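Local coordinates for structural protein (unclassified Rudivirus, PDB 6WQ0) that self-assembles into the helical nucleocapsid of a rod-shaped archaeal virus, wrapping around the viral DNA and holding it in A-form, at the interface of chains A and B and the interface of chains A and C. Sequence-based numbering; all coordinates share one arbitrary frame. Chains: chain A/B/C, Structural protein.

Contact 1: the interface of chains A and B. Residues chain A 98, 101-102, 105-106, 109; chain B 105-106, 109-110.
A:Tyr106 and B:Tyr106 lie face to face where helix 94-111 of chain A runs antiparallel to the same helix of chain B, close to the two-fold axis that relates the two chains. Their rings stack with centroids 4.5 Å apart and planes only 15° from parallel. Each CG is anti to its own backbone N (chi1 178° in both chains), and both rings leave the helix pair on the same flank; they diverge outwards, with the phenol oxygens, A:Tyr106 OH and B:Tyr106 OH, 6.7 Å apart. The overlap is greatest near the base of the side chains: the beta carbons, A:Tyr106 CB and B:Tyr106 CB, are 3.5 Å apart, and the rings spread from there. CD2 of B:Tyr106 sits over the middle of the A:Tyr106 ring, whereas CD2 of A:Tyr106 falls nearer the rim of the other.

Next to the stack the helices meet through small residues. The methyls A:Ala105 CB and B:Ala105 CB pass alongside each other, 3.9 Å apart. Farther along, A:Gly102 has no side chain to hold the helices apart, and B:Ala110 CB rests 3.7 Å from A:Gly102 CA. B:Ser109 also packs over this glycine, its CB and OG both turned towards it, and the OG lies 3.7 Å from A:Ala105 CB. A:Asn98 adds a little buried surface at the end of the patch.

The polar element stays within one chain. B:Ser109 OG, placed between its backbone N and carbonyl carbon (chi1 64°), donates a hydrogen bond to B:Ala105 O at 2.8 Å, one turn back in its own helix and from above the carbonyl plane. The hydroxyl is thus satisfied although it faces chain A, and no hydrogen bond or salt bridge crosses this patch. Apolar, close helix-to-helix packing around the tyrosine pair joins two capsid subunits across a two-fold interface, which may make them a paired building block of the DNA-wrapping nucleocapsid.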
loop_
_atom_site.group_PDB
_atom_site.type_symbol
_atom_site.label_atom_id
_atom_site.label_comp_id
_atom_site.label_asym_id
_atom_site.label_seq_id
_atom_site.Cartn_x
_atom_site.Cartn_y
_atom_site.Cartn_z
ATOM N N ASN A 98 16.229 74.490 -59.826
ATOM C CA ASN A 98 17.270 74.965 -58.919
ATOM C C ASN A 98 18.110 73.811 -58.391
ATOM O O ASN A 98 19.346 73.881 -58.374
ATOM C CB ASN A 98 16.646 75.737 -57.758
ATOM C CG ASN A 98 15.999 77.029 -58.196
ATOM O OD1 ASN A 98 16.185 77.477 -59.323
ATOM N ND2 ASN A 98 15.233 77.635 -57.302
ATOM N N ALA A 101 20.432 72.337 -61.156
ATOM C CA ALA A 101 21.599 73.187 -61.375
ATOM C C ALA A 101 22.605 73.056 -60.235
ATOM O O ALA A 101 23.818 72.959 -60.468
ATOM C CB ALA A 101 21.164 74.641 -61.544
ATOM N N GLY A 102 22.118 73.046 -58.992
ATOM C CA GLY A 102 23.016 72.903 -57.857
ATOM C C GLY A 102 23.722 71.562 -57.818
ATOM O O GLY A 102 24.893 71.479 -57.447
ATOM N N ALA A 105 26.501 71.631 -60.450
ATOM C CA ALA A 105 27.634 72.366 -59.890
ATOM C C ALA A 105 28.408 71.502 -58.904
ATOM O O ALA A 105 29.640 71.412 -58.968
ATOM C CB ALA A 105 27.149 73.646 -59.216
ATOM N N TYR A 106 27.688 70.850 -57.988
ATOM C CA TYR A 106 28.302 69.964 -57.004
ATOM C C TYR A 106 29.195 68.926 -57.667
ATOM O O TYR A 106 30.377 68.802 -57.330
ATOM C CB TYR A 106 27.196 69.287 -56.194
ATOM C CG TYR A 106 27.638 68.281 -55.156
ATOM C CD1 TYR A 106 28.833 68.428 -54.473
ATOM C CD2 TYR A 106 26.833 67.202 -54.837
ATOM C CE1 TYR A 106 29.221 67.514 -53.523
ATOM C CE2 TYR A 106 27.210 66.286 -53.888
ATOM C CZ TYR A 106 28.403 66.445 -53.234
ATOM O OH TYR A 106 28.778 65.527 -52.287
ATOM N N SER A 109 32.233 70.247 -59.809
ATOM C CA SER A 109 33.304 70.914 -59.079
ATOM C C SER A 109 34.008 69.975 -58.110
ATOM O O SER A 109 35.224 70.080 -57.923
ATOM C CB SER A 109 32.760 72.130 -58.336
ATOM O OG SER A 109 32.465 73.181 -59.236
ATOM N N ALA B 105 29.794 75.317 -54.051
ATOM C CA ALA B 105 28.950 75.474 -55.235
ATOM C C ALA B 105 27.606 74.779 -55.043
ATOM O O ALA B 105 26.545 75.359 -55.315
ATOM C CB ALA B 105 29.666 74.928 -56.468
ATOM N N TYR B 106 27.639 73.531 -54.572
ATOM C CA TYR B 106 26.425 72.791 -54.251
ATOM C C TYR B 106 25.475 73.625 -53.406
ATOM O O TYR B 106 24.336 73.881 -53.806
ATOM C CB TYR B 106 26.810 71.501 -53.525
ATOM C CG TYR B 106 25.673 70.624 -53.062
ATOM C CD1 TYR B 106 24.461 70.594 -53.733
ATOM C CD2 TYR B 106 25.828 69.803 -51.958
ATOM C CE1 TYR B 106 23.439 69.783 -53.308
ATOM C CE2 TYR B 106 24.810 68.995 -51.527
ATOM C CZ TYR B 106 23.618 68.988 -52.203
ATOM O OH TYR B 106 22.599 68.179 -51.769
ATOM N N SER B 109 24.238 77.210 -54.927
ATOM C CA SER B 109 23.357 77.241 -56.088
ATOM C C SER B 109 22.123 76.366 -55.905
ATOM O O SER B 109 21.118 76.572 -56.592
ATOM C CB SER B 109 24.125 76.836 -57.344
ATOM O OG SER B 109 24.581 75.505 -57.255
ATOM N N ALA B 110 22.162 75.391 -54.999
ATOM C CA ALA B 110 20.992 74.554 -54.792
ATOM C C ALA B 110 20.102 75.062 -53.668
ATOM O O ALA B 110 18.876 74.972 -53.772
ATOM C CB ALA B 110 21.418 73.113 -54.504
#

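Contact 2: the interface of chains A and C. Residues chain A 90-93, 95; chain C 64, 68, 73.
The backbone of A:Ile90, just past helix 71-89, turns its carbonyl towards C:Thr64 near the end of helix 50-66, and A:Gly91, with a positive phi of 95°, carries the chain on into helix 94-111. C:Thr64 OG1 donates a hydrogen bond of 2.6 Å to A:Ile90 O, approaching with a tilt of 29° from the carbonyl plane. The threonine hydroxyl is anti to its own carbonyl carbon (chi1 -62°), while the methyl CG2 points the other way along the loop, 3.5 Å from A:Ala92 O and 3.9 Å from A:Gly93 CA. The threonine tip therefore spans the turn with both branches in use. C:Thr64 O also receives a weak hydrogen bond from A:Ala95 N, 3.4 Å away, in the first turn of helix 94-111.

C:Arg73 comes in beside the threonine. Its chain bends at chi3 and turns one face of the guanidinium to the A:Ile90 methyl CG2, which is 3.6 Å from C:Arg73 CZ and set off towards the rim. Within chain C, C:Arg73 NH1 donates to C:Val68 O at 3.0 Å, meeting the carbonyl almost end-on but with the oxygen tilted out of the guanidinium plane, which steadies the group against the isoleucine; a weak bond also runs from NH1 to the threonine hydroxyl at its edge. Together these contacts dock the interhelical loop of one subunit against another, a link plausibly repeated along the helical capsid.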
loop_
_atom_site.group_PDB
_atom_site.type_symbol
_atom_site.label_atom_id
_atom_site.label_comp_id
_atom_site.label_asym_id
_atom_site.label_seq_id
_atom_site.Cartn_x
_atom_site.Cartn_y
_atom_site.Cartn_z
ATOM N N ILE A 90 10.127 66.876 -54.066
ATOM C CA ILE A 90 9.476 68.171 -54.195
ATOM C C ILE A 90 8.649 68.314 -55.467
ATOM O O ILE A 90 7.798 69.212 -55.536
ATOM C CB ILE A 90 10.510 69.311 -54.098
ATOM C CG1 ILE A 90 11.540 69.214 -55.215
ATOM C CG2 ILE A 90 11.193 69.293 -52.736
ATOM C CD1 ILE A 90 12.601 70.265 -55.127
ATOM N N GLY A 91 8.870 67.473 -56.468
ATOM C CA GLY A 91 8.090 67.510 -57.688
ATOM C C GLY A 91 8.754 68.337 -58.770
ATOM O O GLY A 91 9.847 68.884 -58.610
ATOM N N ALA A 92 8.062 68.416 -59.903
ATOM C CA ALA A 92 8.539 69.196 -61.036
ATOM C C ALA A 92 8.136 70.657 -60.893
ATOM O O ALA A 92 7.042 70.973 -60.422
ATOM C CB ALA A 92 7.989 68.629 -62.342
ATOM N N GLY A 93 9.025 71.549 -61.319
ATOM C CA GLY A 93 8.816 72.969 -61.184
ATOM C C GLY A 93 10.127 73.696 -60.976
ATOM O O GLY A 93 11.202 73.101 -61.048
ATOM N N ALA A 95 11.658 74.680 -58.367
ATOM C CA ALA A 95 12.507 74.130 -57.317
ATOM C C ALA A 95 13.363 72.986 -57.846
ATOM O O ALA A 95 14.547 72.877 -57.505
ATOM C CB ALA A 95 11.651 73.669 -56.141
ATOM N N THR C 64 7.010 74.498 -54.371
ATOM C CA THR C 64 7.720 74.140 -55.597
ATOM C C THR C 64 7.554 75.204 -56.679
ATOM O O THR C 64 8.474 75.429 -57.468
ATOM C CB THR C 64 7.246 72.778 -56.100
ATOM O OG1 THR C 64 7.548 71.780 -55.121
ATOM C CG2 THR C 64 7.939 72.408 -57.385
ATOM N N VAL C 68 11.601 77.254 -53.680
ATOM C CA VAL C 68 12.159 77.060 -52.349
ATOM C C VAL C 68 12.654 75.625 -52.231
ATOM O O VAL C 68 11.925 74.681 -52.551
ATOM C CB VAL C 68 11.116 77.379 -51.264
ATOM C CG1 VAL C 68 11.750 77.346 -49.897
ATOM C CG2 VAL C 68 10.485 78.734 -51.513
ATOM N N ARG C 73 12.515 75.301 -46.972
ATOM C CA ARG C 73 11.142 74.835 -47.105
ATOM C C ARG C 73 10.491 74.653 -45.744
ATOM O O ARG C 73 9.341 75.064 -45.552
ATOM C CB ARG C 73 11.103 73.531 -47.901
ATOM C CG ARG C 73 11.354 73.711 -49.377
ATOM C CD ARG C 73 11.238 72.411 -50.136
ATOM N NE ARG C 73 9.852 72.012 -50.354
ATOM C CZ ARG C 73 9.236 72.039 -51.530
ATOM N NH1 ARG C 73 9.876 72.449 -52.609
ATOM N NH2 ARG C 73 7.978 71.656 -51.623
#

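Contact 1 and contact 2 lie about 15 Å apart, measured between the centres of their C-alpha atoms, and chain A serves both. Helix 94-111 joins them: its start, with A:Ala95, and the loop before it belong to contact 2, while its surface from A:Asn98 onwards forms contact 1. One short stretch of the subunit thus faces two neighbours, through a symmetric apolar pairing with chain B and an asymmetric, more polar docking on chain C. Since one helix carries both, the two-fold pairing and the docking on chain C are set in a fixed relation, as a regular helical array would require.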